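Local coordinates for 3'-5' exonuclease crn-4 (Caenorhabditis elegans, PDB 5DK5), which degrades RNA and DNA from the 3' end as a metal-dependent exonuclease, and takes part in apoptotic DNA degradation, at residues E27-A32 against P38-Q43; R72-N77 against R87-A92; A130-K135 against I299-I304; Q124-I129 against R146-L151. All coordinates share one frame; numbering follows the deposited sequence.

How the interactions relate
From the N terminus, interaction 1 closes first: segment 27-32 meets segment 38-43 at the two ends of the short loop that joins strand 20-28 to strand 41-50. Interaction 2 follows in series, bringing 72-77 and 87-92 together across a span that is mostly helix 76-82; it touches interaction 1 through S30 with T75 and A32 with N77. The last two contacts share helix 124-136 and cross, since their segments alternate along the chain. Interaction 4 packs 124-129 on strand 147-150 of the sheet that also holds strands 20-28 and 41-50, whereas interaction 3 joins 130-135 to the distant helix 300-305. Interactions 1, 2 and 3 also reach the second subunit; interaction 4 does not.

Interaction 1: residues E27-A32 against P38-Q43; sequences ETTSDA and PCEVIQ
A classic beta bulge joins E27 to I42 and Q43 where antiparallel strands 20-28 and 41-50 meet, at the metal site of this DEDDh exonuclease. Both donors converge on the carbonyl oxygen of E27: I42 N at 2.8 Å, almost straight at 178°, and Q43 N at 3.3 Å, tilted from the carbonyl plane. The pair is completed by E27 N giving its hydrogen to Q43 O. From there the bent side chain of E27 leads away, and with D25 and D194 it belongs to the magnesium site, its nearest atom about 3 Å from the ion. One step along, beyond the non-hydrogen-bonded pair of T28 and V41, T29 N bonds to E40 O at 2.8 Å. The T29 side chain adds to this. Its OG1, placed between backbone N and carbonyl carbon (chi1 55°), accepts a hydrogen bond from E40 N at 3.0 Å with an angle of 171°, while CG2 slants across I42 CG2 at 3.5 Å. With an alanine here, E40 N is likely to lose its side-chain acceptor, and a gap would probably open beside the I42 methyl. E40 OE2 is taken by V69 N and L70 N. On the loop side, one water accepts from T29 OG1 at 2.7 Å and donates to both P38 O and E40 OE1.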
loop_
_atom_site.group_PDB
_atom_site.type_symbol
_atom_site.label_atom_id
_atom_site.label_comp_id
_atom_site.label_asym_id
_atom_site.label_seq_id
_atom_site.Cartn_x
_atom_site.Cartn_y
_atom_site.Cartn_z
ATOM N N GLU B 27 -0.819 -10.302 12.559
ATOM C CA GLU B 27 -1.003 -10.207 11.117
ATOM C C GLU B 27 -0.613 -8.799 10.701
ATOM O O GLU B 27 -0.850 -7.845 11.443
ATOM C CB GLU B 27 -2.444 -10.523 10.718
ATOM C CG GLU B 27 -2.899 -11.913 11.139
ATOM C CD GLU B 27 -2.079 -13.026 10.510
ATOM O OE1 GLU B 27 -1.631 -12.859 9.356
ATOM O OE2 GLU B 27 -1.880 -14.067 11.176
ATOM N N THR B 28 -0.007 -8.677 9.523
ATOM C CA THR B 28 0.540 -7.403 9.073
ATOM C C THR B 28 0.070 -7.021 7.678
ATOM O O THR B 28 -0.488 -7.838 6.945
ATOM C CB THR B 28 2.088 -7.426 9.058
ATOM O OG1 THR B 28 2.551 -8.234 7.967
ATOM C CG2 THR B 28 2.646 -7.972 10.370
ATOM N N THR B 29 0.305 -5.764 7.320
ATOM C CA THR B 29 0.190 -5.342 5.935
ATOM C C THR B 29 1.239 -6.099 5.138
ATOM O O THR B 29 2.252 -6.528 5.691
ATOM C CB THR B 29 0.398 -3.831 5.774
ATOM O OG1 THR B 29 1.659 -3.461 6.348
ATOM C CG2 THR B 29 -0.717 -3.059 6.461
ATOM N N SER B 30 0.998 -6.272 3.844
ATOM C CA SER B 30 1.935 -7.000 3.003
ATOM C C SER B 30 1.626 -6.841 1.522
ATOM O O SER B 30 0.527 -6.438 1.136
ATOM C CB SER B 30 1.930 -8.486 3.366
ATOM O OG SER B 30 0.635 -9.034 3.199
ATOM N N ASP B 31 2.627 -7.152 0.710
ATOM C CA ASP B 31 2.482 -7.247 -0.735
ATOM C C ASP B 31 3.296 -8.456 -1.178
ATOM O O ASP B 31 4.499 -8.348 -1.407
ATOM C CB ASP B 31 2.960 -5.971 -1.428
ATOM C CG ASP B 31 2.688 -5.979 -2.922
ATOM O OD1 ASP B 31 1.680 -6.588 -3.343
ATOM O OD2 ASP B 31 3.483 -5.378 -3.675
ATOM N N ALA B 32 2.619 -9.597 -1.285
ATOM C CA ALA B 32 3.259 -10.909 -1.411
ATOM C C ALA B 32 4.495 -10.941 -2.310
ATOM O O ALA B 32 5.486 -11.598 -1.987
ATOM C CB ALA B 32 2.239 -11.919 -1.912
ATOM N N PRO B 38 7.428 -2.396 4.407
ATOM C CA PRO B 38 7.407 -1.997 5.818
ATOM C C PRO B 38 6.186 -2.542 6.553
ATOM O O PRO B 38 5.249 -1.797 6.843
ATOM C CB PRO B 38 7.377 -0.470 5.735
ATOM C CG PRO B 38 6.589 -0.201 4.506
ATOM C CD PRO B 38 6.943 -1.311 3.536
ATOM N N CYS B 39 6.213 -3.838 6.852
ATOM C CA CYS B 39 5.086 -4.522 7.477
ATOM C C CYS B 39 4.634 -3.845 8.768
ATOM O O CYS B 39 5.420 -3.674 9.700
ATOM C CB CYS B 39 5.450 -5.980 7.763
ATOM S SG CYS B 39 5.879 -6.942 6.296
ATOM N N GLU B 40 3.359 -3.463 8.803
ATOM C CA GLU B 40 2.730 -2.906 9.997
ATOM C C GLU B 40 1.675 -3.863 10.532
ATOM O O GLU B 40 0.905 -4.431 9.761
ATOM C CB GLU B 40 2.081 -1.559 9.693
ATOM C CG GLU B 40 3.038 -0.485 9.232
ATOM C CD GLU B 40 2.310 0.761 8.776
ATOM O OE1 GLU B 40 1.809 0.771 7.632
ATOM O OE2 GLU B 40 2.225 1.724 9.567
ATOM N N VAL B 41 1.632 -4.025 11.850
ATOM C CA VAL B 41 0.627 -4.864 12.492
ATOM C C VAL B 41 -0.776 -4.326 12.227
ATOM O O VAL B 41 -1.028 -3.133 12.398
ATOM C CB VAL B 41 0.858 -4.947 14.015
ATOM C CG1 VAL B 41 -0.247 -5.755 14.693
ATOM C CG2 VAL B 41 2.215 -5.558 14.314
ATOM N N ILE B 42 -1.684 -5.210 11.817
ATOM C CA ILE B 42 -3.075 -4.834 11.571
ATOM C C ILE B 42 -4.049 -5.699 12.373
ATOM O O ILE B 42 -5.240 -5.397 12.443
ATOM C CB ILE B 42 -3.431 -4.921 10.073
ATOM C CG1 ILE B 42 -3.086 -6.302 9.513
ATOM C CG2 ILE B 42 -2.690 -3.833 9.298
ATOM C CD1 ILE B 42 -3.494 -6.490 8.065
ATOM N N GLN B 43 -3.544 -6.771 12.976
ATOM C CA GLN B 43 -4.331 -7.538 13.935
ATOM C C GLN B 43 -3.445 -8.107 15.040
ATOM O O GLN B 43 -2.339 -8.587 14.787
ATOM C CB GLN B 43 -5.101 -8.661 13.244
ATOM C CG GLN B 43 -6.096 -9.356 14.166
ATOM C CD GLN B 43 -7.049 -10.275 13.429
ATOM O OE1 GLN B 43 -6.875 -10.553 12.242
ATOM N NE2 GLN B 43 -8.067 -10.753 14.135
HETATM O O HOH W 1 2.733 -1.034 5.897
#

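Interaction 2: residues R72-N77 against R87-A92; sequences RTLTKN and RSIDTA
R72 O and D90 OD1, two acceptors that cannot bond to each other directly, are bridged twice: by a water and by the side-chain amide of Q86, whose NE2 bonds to both. The water donates to R72 O at 2.8 Å and to D90 OD1 at 2.9 Å, so each oxygen receives two hydrogens. The bridge joins the loop leading into helix 76-82 to helix 86-90. The apolar part is narrow. L74 and I89 meet tip to tip, and the CD1 methyl of I89 does all the touching, at 3.6 Å from L74 CG and 3.7 Å from L74 CD2. That same CD1 methyl rests 3.7 Å from R72 O. I89 gets there with CG1 set between backbone N and carbonyl carbon (chi1 64°). D90 OD2 is bound by H300 ND1 of the second subunit. With one oxygen committed inside the subunit and the other across the dimer interface, the carboxylate of D90 is probably held against rotation and couples this junction to dimer packing.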
loop_
_atom_site.group_PDB
_atom_site.type_symbol
_atom_site.label_atom_id
_atom_site.label_comp_id
_atom_site.label_asym_id
_atom_site.label_seq_id
_atom_site.Cartn_x
_atom_site.Cartn_y
_atom_site.Cartn_z
ATOM N N ARG B 72 -1.998 2.546 4.291
ATOM C CA ARG B 72 -3.300 2.578 4.944
ATOM C C ARG B 72 -4.368 1.808 4.180
ATOM O O ARG B 72 -5.437 1.526 4.721
ATOM C CB ARG B 72 -3.732 4.029 5.140
ATOM C CG ARG B 72 -2.725 4.828 5.952
ATOM C CD ARG B 72 -3.095 6.286 6.085
ATOM N NE ARG B 72 -1.911 7.080 6.390
ATOM C CZ ARG B 72 -1.918 8.381 6.654
ATOM N NH1 ARG B 72 -3.057 9.062 6.660
ATOM N NH2 ARG B 72 -0.779 9.003 6.914
ATOM N N THR B 73 -4.075 1.468 2.929
ATOM C CA THR B 73 -4.963 0.631 2.126
ATOM C C THR B 73 -4.373 -0.765 1.997
ATOM O O THR B 73 -3.302 -0.939 1.414
ATOM C CB THR B 73 -5.185 1.205 0.711
ATOM O OG1 THR B 73 -5.486 2.603 0.788
ATOM C CG2 THR B 73 -6.325 0.476 0.016
ATOM N N LEU B 74 -5.066 -1.760 2.541
ATOM C CA LEU B 74 -4.627 -3.143 2.408
ATOM C C LEU B 74 -4.654 -3.571 0.946
ATOM O O LEU B 74 -5.633 -3.335 0.241
ATOM C CB LEU B 74 -5.510 -4.080 3.236
ATOM C CG LEU B 74 -5.593 -3.834 4.744
ATOM C CD1 LEU B 74 -6.390 -4.954 5.397
ATOM C CD2 LEU B 74 -4.210 -3.723 5.371
ATOM N N THR B 75 -3.575 -4.202 0.493
ATOM C CA THR B 75 -3.544 -4.767 -0.846
ATOM C C THR B 75 -4.535 -5.918 -0.903
ATOM O O THR B 75 -4.929 -6.455 0.132
ATOM C CB THR B 75 -2.145 -5.270 -1.235
ATOM O OG1 THR B 75 -1.791 -6.392 -0.417
ATOM C CG2 THR B 75 -1.110 -4.169 -1.062
ATOM N N LYS B 76 -4.943 -6.293 -2.108
ATOM C CA LYS B 76 -5.926 -7.354 -2.272
ATOM C C LYS B 76 -5.391 -8.681 -1.743
ATOM O O LYS B 76 -6.121 -9.440 -1.106
ATOM C CB LYS B 76 -6.321 -7.489 -3.745
ATOM C CG LYS B 76 -7.372 -8.551 -4.025
ATOM C CD LYS B 76 -8.697 -8.240 -3.342
ATOM C CE LYS B 76 -9.710 -9.354 -3.560
ATOM N NZ LYS B 76 -9.962 -9.614 -5.005
ATOM N N ASN B 77 -4.116 -8.958 -2.001
ATOM C CA ASN B 77 -3.512 -10.211 -1.564
ATOM C C ASN B 77 -3.332 -10.246 -0.047
ATOM O O ASN B 77 -3.345 -11.316 0.561
ATOM C CB ASN B 77 -2.171 -10.444 -2.272
ATOM C CG ASN B 77 -1.159 -9.348 -1.998
ATOM O OD1 ASN B 77 -0.357 -9.449 -1.070
ATOM N ND2 ASN B 77 -1.178 -8.302 -2.817
ATOM N N ARG B 87 -12.570 -2.098 6.083
ATOM C CA ARG B 87 -13.400 -1.355 7.023
ATOM C C ARG B 87 -12.956 -1.579 8.468
ATOM O O ARG B 87 -13.103 -0.696 9.315
ATOM C CB ARG B 87 -14.869 -1.750 6.857
ATOM C CG ARG B 87 -15.158 -3.224 7.102
ATOM C CD ARG B 87 -16.607 -3.569 6.786
ATOM N NE ARG B 87 -16.905 -4.978 7.037
ATOM C CZ ARG B 87 -17.269 -5.479 8.215
ATOM N NH1 ARG B 87 -17.384 -4.693 9.279
ATOM N NH2 ARG B 87 -17.516 -6.776 8.332
ATOM N N SER B 88 -12.396 -2.752 8.744
ATOM C CA SER B 88 -12.026 -3.105 10.111
ATOM C C SER B 88 -10.807 -2.323 10.604
ATOM O O SER B 88 -10.711 -2.018 11.793
ATOM C CB SER B 88 -11.758 -4.609 10.220
ATOM O OG SER B 88 -12.971 -5.344 10.214
ATOM N N ILE B 89 -9.882 -1.997 9.704
ATOM C CA ILE B 89 -8.690 -1.252 10.100
ATOM C C ILE B 89 -8.919 0.256 10.001
ATOM O O ILE B 89 -8.241 1.035 10.670
ATOM C CB ILE B 89 -7.450 -1.642 9.256
ATOM C CG1 ILE B 89 -7.627 -1.282 7.778
ATOM C CG2 ILE B 89 -7.160 -3.134 9.400
ATOM C CD1 ILE B 89 -6.312 -1.211 7.034
ATOM N N ASP B 90 -9.872 0.667 9.168
ATOM C CA ASP B 90 -10.213 2.084 9.046
ATOM C C ASP B 90 -10.820 2.613 10.344
ATOM O O ASP B 90 -10.723 3.800 10.642
ATOM C CB ASP B 90 -11.189 2.320 7.887
ATOM C CG ASP B 90 -10.513 2.293 6.523
ATOM O OD1 ASP B 90 -9.269 2.202 6.458
ATOM O OD2 ASP B 90 -11.236 2.379 5.507
ATOM N N THR B 91 -11.449 1.724 11.109
ATOM C CA THR B 91 -12.087 2.098 12.369
ATOM C C THR B 91 -11.260 1.680 13.587
ATOM O O THR B 91 -11.723 1.783 14.724
ATOM C CB THR B 91 -13.486 1.466 12.489
ATOM O OG1 THR B 91 -13.386 0.042 12.347
ATOM C CG2 THR B 91 -14.414 2.018 11.419
ATOM N N ALA B 92 -10.035 1.220 13.347
ATOM C CA ALA B 92 -9.186 0.699 14.418
ATOM C C ALA B 92 -8.288 1.785 14.995
ATOM O O ALA B 92 -8.159 2.867 14.421
ATOM C CB ALA B 92 -8.345 -0.457 13.901
HETATM O O HOH W 2 -6.449 2.858 6.996
#

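Interaction 3: residues A130-K135 against I299-I304; sequences AQYQMK and IHFAKI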
loop_
_atom_site.group_PDB
_atom_site.type_symbol
_atom_site.label_atom_id
_atom_site.label_comp_id
_atom_site.label_asym_id
_atom_site.label_seq_id
_atom_site.Cartn_x
_atom_site.Cartn_y
_atom_site.Cartn_z
ATOM N N ALA B 130 7.162 -7.884 15.534
ATOM C CA ALA B 130 7.124 -7.070 16.739
ATOM C C ALA B 130 8.263 -6.060 16.716
ATOM O O ALA B 130 8.036 -4.862 16.854
ATOM C CB ALA B 130 7.199 -7.936 17.984
ATOM N N GLN B 131 9.483 -6.543 16.508
ATOM C CA GLN B 131 10.665 -5.682 16.541
ATOM C C GLN B 131 10.546 -4.494 15.580
ATOM O O GLN B 131 10.867 -3.359 15.940
ATOM C CB GLN B 131 11.921 -6.492 16.208
ATOM C CG GLN B 131 13.125 -6.115 17.048
ATOM C CD GLN B 131 14.412 -6.755 16.567
ATOM O OE1 GLN B 131 15.486 -6.165 16.679
ATOM N NE2 GLN B 131 14.315 -7.971 16.037
ATOM N N TYR B 132 10.078 -4.754 14.364
ATOM C CA TYR B 132 9.972 -3.710 13.349
ATOM C C TYR B 132 8.873 -2.710 13.693
ATOM O O TYR B 132 9.054 -1.501 13.540
ATOM C CB TYR B 132 9.705 -4.321 11.974
ATOM C CG TYR B 132 9.760 -3.313 10.850
ATOM C CD1 TYR B 132 10.976 -2.876 10.346
ATOM C CD2 TYR B 132 8.599 -2.796 10.296
ATOM C CE1 TYR B 132 11.035 -1.955 9.321
ATOM C CE2 TYR B 132 8.647 -1.874 9.267
ATOM C CZ TYR B 132 9.867 -1.459 8.785
ATOM O OH TYR B 132 9.920 -0.539 7.762
ATOM N N GLN B 133 7.735 -3.218 14.156
ATOM C CA GLN B 133 6.621 -2.364 14.545
ATOM C C GLN B 133 7.003 -1.482 15.733
ATOM O O GLN B 133 6.592 -0.323 15.809
ATOM C CB GLN B 133 5.390 -3.209 14.885
ATOM C CG GLN B 133 4.157 -2.406 15.276
ATOM C CD GLN B 133 3.661 -1.513 14.158
ATOM O OE1 GLN B 133 3.139 -1.992 13.149
ATOM N NE2 GLN B 133 3.824 -0.207 14.328
ATOM N N MET B 134 7.793 -2.032 16.652
ATOM C CA MET B 134 8.255 -1.278 17.815
ATOM C C MET B 134 9.115 -0.098 17.374
ATOM O O MET B 134 9.073 0.971 17.981
ATOM C CB MET B 134 9.052 -2.171 18.771
ATOM C CG MET B 134 8.232 -3.213 19.526
ATOM S SD MET B 134 6.896 -2.565 20.535
ATOM C CE MET B 134 6.221 -4.104 21.147
ATOM N N LYS B 135 9.895 -0.301 16.317
ATOM C CA LYS B 135 10.734 0.760 15.771
ATOM C C LYS B 135 9.870 1.854 15.159
ATOM O O LYS B 135 10.110 3.039 15.388
ATOM C CB LYS B 135 11.699 0.202 14.722
ATOM C CG LYS B 135 12.623 1.244 14.093
ATOM C CD LYS B 135 13.614 1.789 15.107
ATOM C CE LYS B 135 14.599 2.753 14.470
ATOM N NZ LYS B 135 13.926 3.970 13.949
ATOM N N ILE B 299 17.386 -0.007 0.604
ATOM C CA ILE B 299 16.474 -0.881 1.336
ATOM C C ILE B 299 15.303 -0.049 1.846
ATOM O O ILE B 299 15.433 0.677 2.832
ATOM C CB ILE B 299 17.168 -1.576 2.525
ATOM C CG1 ILE B 299 18.501 -2.199 2.095
ATOM C CG2 ILE B 299 16.253 -2.628 3.131
ATOM C CD1 ILE B 299 18.373 -3.312 1.075
ATOM N N HIS B 300 14.162 -0.158 1.175
ATOM C CA HIS B 300 13.017 0.701 1.467
ATOM C C HIS B 300 12.538 0.580 2.914
ATOM O O HIS B 300 12.335 1.591 3.588
ATOM C CB HIS B 300 11.859 0.387 0.514
ATOM C CG HIS B 300 10.565 1.026 0.905
ATOM N ND1 HIS B 300 10.386 2.393 0.942
ATOM C CD2 HIS B 300 9.380 0.485 1.281
ATOM C CE1 HIS B 300 9.150 2.665 1.319
ATOM N NE2 HIS B 300 8.519 1.525 1.532
ATOM N N PHE B 301 12.364 -0.648 3.393
ATOM C CA PHE B 301 11.790 -0.861 4.719
ATOM C C PHE B 301 12.738 -0.382 5.814
ATOM O O PHE B 301 12.303 -0.008 6.902
ATOM C CB PHE B 301 11.432 -2.338 4.929
ATOM C CG PHE B 301 12.595 -3.209 5.330
ATOM C CD1 PHE B 301 12.976 -3.316 6.660
ATOM C CD2 PHE B 301 13.287 -3.944 4.383
ATOM C CE1 PHE B 301 14.037 -4.120 7.032
ATOM C CE2 PHE B 301 14.347 -4.752 4.750
ATOM C CZ PHE B 301 14.722 -4.840 6.077
ATOM N N ALA B 302 14.035 -0.403 5.529
ATOM C CA ALA B 302 15.022 0.112 6.468
ATOM C C ALA B 302 14.994 1.636 6.461
ATOM O O ALA B 302 15.041 2.279 7.511
ATOM C CB ALA B 302 16.409 -0.399 6.120
ATOM N N LYS B 303 14.899 2.203 5.262
ATOM C CA LYS B 303 14.923 3.649 5.082
ATOM C C LYS B 303 13.724 4.323 5.741
ATOM O O LYS B 303 13.866 5.339 6.418
ATOM C CB LYS B 303 14.951 3.995 3.592
ATOM C CG LYS B 303 15.485 5.383 3.279
ATOM C CD LYS B 303 16.989 5.448 3.482
ATOM C CE LYS B 303 17.570 6.748 2.959
ATOM N NZ LYS B 303 19.053 6.777 3.084
ATOM N N ILE B 304 12.541 3.755 5.536
ATOM C CA ILE B 304 11.311 4.373 6.016
ATOM C C ILE B 304 11.135 4.203 7.526
ATOM O O ILE B 304 10.452 5.001 8.168
ATOM C CB ILE B 304 10.073 3.801 5.280
ATOM C CG1 ILE B 304 8.886 4.760 5.414
ATOM C CG2 ILE B 304 9.722 2.402 5.787
ATOM C CD1 ILE B 304 7.717 4.417 4.512
#
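Y132 OH donates a short hydrogen bond, 2.6 Å, to F301 O, and this is the polar core of the contact between helices 124-136 and 300-305. The direction is well defined: the hydroxyl lies in the carbonyl plane, on a lone pair, and F301 O in turn lies at the edge of the tyrosine ring. Conformation explains the reach. Y132 carries CG opposite its backbone N (chi1 -173°), which throws the whole ring outward from its helix to bring the phenol end against the first turn of the other. F301 instead holds CG between backbone N and carbonyl carbon (chi1 82°), which sets CD1 of its ring beside Y132 CE1. The two rings meet obliquely, with planes at 61° and centroids 5.9 Å apart. Their closest atoms are Y132 CE1 and F301 CD1 at 3.6 Å, CE1 arriving at the edge of the phenylalanine. I304 adds a smaller contact, its CG2 methyl 3.5 Å from Y132 OH. Around the pair, P38 from the loop between strands 20-28 and 41-50 packs on Y132. F301 meets F246 edge-to-face and touches I245 and V249, so helix 300-305 packs against both helix 124-136 and helix 239-249.

Interaction 4: residues Q124-I129 against R146-L151; sequences QDLWRI and RQYINL. With IPA (isopropyl alcohol), chain M; IPA (isopropyl alcohol), chain L.
L126 against Y148 is the heart of this packing of helix 124-136 on strand 147-150. Q124 O accepts from both R128 N and I129 N, the second bond marking a wider pi-type turn. The Q124 side chain grips R128, NE bonding to OE1 at 2.6 Å, in the guanidinium plane and nearly straight at 177°. D125 OD2 accepts from F26 N of strand 20-28. L126 points at the strand: its CD1 reaches Y148 CB at 3.5 Å and Y148 CG at 3.6 Å, while its CB lies over one face of the ring, toward the rim. Y148 CG sits between backbone N and carbonyl carbon (chi1 60°), which sets the ring beside L126 CD1. W127 CB lies looser, 4.2 Å from Y148 OH, which bonds weakly to E216. R128 NH1 donates to O2 of an isopropanol (chain M), probably from the crystallisation liquor, at 3.2 Å; an alanine here would probably leave Q124 OE1 without the NE donor and its amide freer to turn. Within the beta-alpha-beta unit of strand 116-120, helix 124-136 and strand 147-150, the contact seats the helix on the second strand; F246 of helix 239-249 packs on W127 and R128.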
loop_
_atom_site.group_PDB
_atom_site.type_symbol
_atom_site.label_atom_id
_atom_site.label_comp_id
_atom_site.label_asym_id
_atom_site.label_seq_id
_atom_site.Cartn_x
_atom_site.Cartn_y
_atom_site.Cartn_z
ATOM N N GLN B 124 8.975 -15.311 13.431
ATOM C CA GLN B 124 8.501 -14.146 12.690
ATOM C C GLN B 124 7.725 -13.145 13.545
ATOM O O GLN B 124 7.968 -11.941 13.464
ATOM C CB GLN B 124 7.623 -14.598 11.520
ATOM C CG GLN B 124 8.329 -15.515 10.534
ATOM C CD GLN B 124 9.545 -14.864 9.909
ATOM O OE1 GLN B 124 9.545 -13.666 9.629
ATOM N NE2 GLN B 124 10.596 -15.647 9.698
ATOM N N ASP B 125 6.801 -13.641 14.360
ATOM C CA ASP B 125 5.904 -12.773 15.121
ATOM C C ASP B 125 6.643 -11.775 16.014
ATOM O O ASP B 125 6.298 -10.594 16.043
ATOM C CB ASP B 125 4.954 -13.611 15.981
ATOM C CG ASP B 125 3.927 -14.364 15.155
ATOM O OD1 ASP B 125 4.205 -15.517 14.763
ATOM O OD2 ASP B 125 2.840 -13.804 14.900
ATOM N N LEU B 126 7.657 -12.245 16.735
ATOM C CA LEU B 126 8.341 -11.407 17.715
ATOM C C LEU B 126 9.698 -10.897 17.230
ATOM O O LEU B 126 10.030 -9.730 17.436
ATOM C CB LEU B 126 8.510 -12.172 19.030
ATOM C CG LEU B 126 7.210 -12.481 19.785
ATOM C CD1 LEU B 126 7.512 -13.219 21.076
ATOM C CD2 LEU B 126 6.406 -11.217 20.081
ATOM N N TRP B 127 10.486 -11.753 16.589
ATOM C CA TRP B 127 11.801 -11.325 16.118
ATOM C C TRP B 127 11.699 -10.289 14.997
ATOM O O TRP B 127 12.456 -9.318 14.982
ATOM C CB TRP B 127 12.632 -12.514 15.636
ATOM C CG TRP B 127 13.704 -12.105 14.679
ATOM C CD1 TRP B 127 14.867 -11.455 14.975
ATOM C CD2 TRP B 127 13.704 -12.304 13.261
ATOM N NE1 TRP B 127 15.593 -11.242 13.829
ATOM C CE2 TRP B 127 14.902 -11.755 12.763
ATOM C CE3 TRP B 127 12.809 -12.896 12.365
ATOM C CZ2 TRP B 127 15.227 -11.779 11.409
ATOM C CZ3 TRP B 127 13.134 -12.920 11.023
ATOM C CH2 TRP B 127 14.332 -12.366 10.557
ATOM N N ARG B 128 10.773 -10.490 14.061
ATOM C CA ARG B 128 10.631 -9.578 12.922
ATOM C C ARG B 128 9.491 -8.585 13.115
ATOM O O ARG B 128 9.721 -7.382 13.242
ATOM C CB ARG B 128 10.410 -10.362 11.622
ATOM C CG ARG B 128 10.228 -9.470 10.390
ATOM C CD ARG B 128 10.231 -10.275 9.092
ATOM N NE ARG B 128 9.089 -11.180 9.007
ATOM C CZ ARG B 128 7.866 -10.820 8.631
ATOM N NH1 ARG B 128 7.604 -9.562 8.303
ATOM N NH2 ARG B 128 6.897 -11.723 8.590
ATOM N N ILE B 129 8.263 -9.095 13.131
ATOM C CA ILE B 129 7.073 -8.248 13.128
ATOM C C ILE B 129 7.026 -7.322 14.338
ATOM O O ILE B 129 6.860 -6.111 14.188
ATOM C CB ILE B 129 5.788 -9.101 13.080
ATOM C CG1 ILE B 129 5.723 -9.848 11.745
ATOM C CG2 ILE B 129 4.540 -8.228 13.286
ATOM C CD1 ILE B 129 4.556 -10.813 11.607
ATOM N N ARG B 146 11.365 -10.532 24.315
ATOM C CA ARG B 146 12.752 -10.888 24.028
ATOM C C ARG B 146 13.083 -12.290 24.548
ATOM O O ARG B 146 14.226 -12.743 24.472
ATOM C CB ARG B 146 13.700 -9.847 24.625
ATOM C CG ARG B 146 13.640 -8.505 23.902
ATOM C CD ARG B 146 14.693 -7.530 24.398
ATOM N NE ARG B 146 16.044 -8.071 24.283
ATOM C CZ ARG B 146 17.153 -7.357 24.444
ATOM N NH1 ARG B 146 17.081 -6.061 24.721
ATOM N NH2 ARG B 146 18.339 -7.938 24.321
ATOM N N GLN B 147 12.071 -12.963 25.084
ATOM C CA GLN B 147 12.143 -14.392 25.351
ATOM C C GLN B 147 10.781 -14.993 25.037
ATOM O O GLN B 147 9.750 -14.408 25.366
ATOM C CB GLN B 147 12.547 -14.676 26.800
ATOM C CG GLN B 147 11.568 -14.163 27.855
ATOM C CD GLN B 147 11.830 -14.747 29.232
ATOM O OE1 GLN B 147 10.895 -15.085 29.960
ATOM N NE2 GLN B 147 13.102 -14.867 29.598
ATOM N N TYR B 148 10.772 -16.146 24.381
ATOM C CA TYR B 148 9.514 -16.753 23.968
ATOM C C TYR B 148 9.692 -18.208 23.563
ATOM O O TYR B 148 10.806 -18.732 23.556
ATOM C CB TYR B 148 8.901 -15.963 22.809
ATOM C CG TYR B 148 9.776 -15.908 21.580
ATOM C CD1 TYR B 148 10.709 -14.892 21.413
ATOM C CD2 TYR B 148 9.666 -16.866 20.584
ATOM C CE1 TYR B 148 11.510 -14.836 20.290
ATOM C CE2 TYR B 148 10.461 -16.821 19.457
ATOM C CZ TYR B 148 11.381 -15.803 19.315
ATOM O OH TYR B 148 12.179 -15.750 18.196
ATOM N N ILE B 149 8.576 -18.844 23.224
ATOM C CA ILE B 149 8.560 -20.250 22.851
ATOM C C ILE B 149 8.238 -20.418 21.372
ATOM O O ILE B 149 7.112 -20.171 20.940
ATOM C CB ILE B 149 7.532 -21.035 23.689
ATOM C CG1 ILE B 149 7.825 -20.837 25.183
ATOM C CG2 ILE B 149 7.548 -22.516 23.302
ATOM C CD1 ILE B 149 6.926 -21.614 26.121
ATOM N N ASN B 150 9.237 -20.830 20.602
ATOM C CA ASN B 150 9.033 -21.194 19.207
ATOM C C ASN B 150 8.506 -22.621 19.151
ATOM O O ASN B 150 9.265 -23.579 19.298
ATOM C CB ASN B 150 10.335 -21.056 18.418
ATOM C CG ASN B 150 10.135 -21.213 16.922
ATOM O OD1 ASN B 150 9.240 -21.925 16.468
ATOM N ND2 ASN B 150 10.976 -20.543 16.147
ATOM N N LEU B 151 7.200 -22.759 18.948
ATOM C CA LEU B 151 6.552 -24.061 19.049
ATOM C C LEU B 151 6.988 -25.004 17.933
ATOM O O LEU B 151 7.031 -26.220 18.123
ATOM C CB LEU B 151 5.031 -23.904 19.027
ATOM C CG LEU B 151 4.237 -25.137 19.467
ATOM C CD1 LEU B 151 4.467 -25.430 20.939
ATOM C CD2 LEU B 151 2.757 -24.949 19.193
HETATM C C1 IPA M . 9.737 -5.117 7.787
HETATM C C2 IPA M . 10.634 -6.289 7.461
HETATM C C3 IPA M . 11.657 -6.458 8.562
HETATM O O2 IPA M . 9.848 -7.455 7.358
HETATM C C1 IPA L . 11.414 -22.392 12.500
HETATM C C2 IPA L . 10.621 -21.127 12.264
HETATM C C3 IPA L . 10.545 -20.836 10.780
HETATM O O2 IPA L . 11.267 -20.058 12.910
#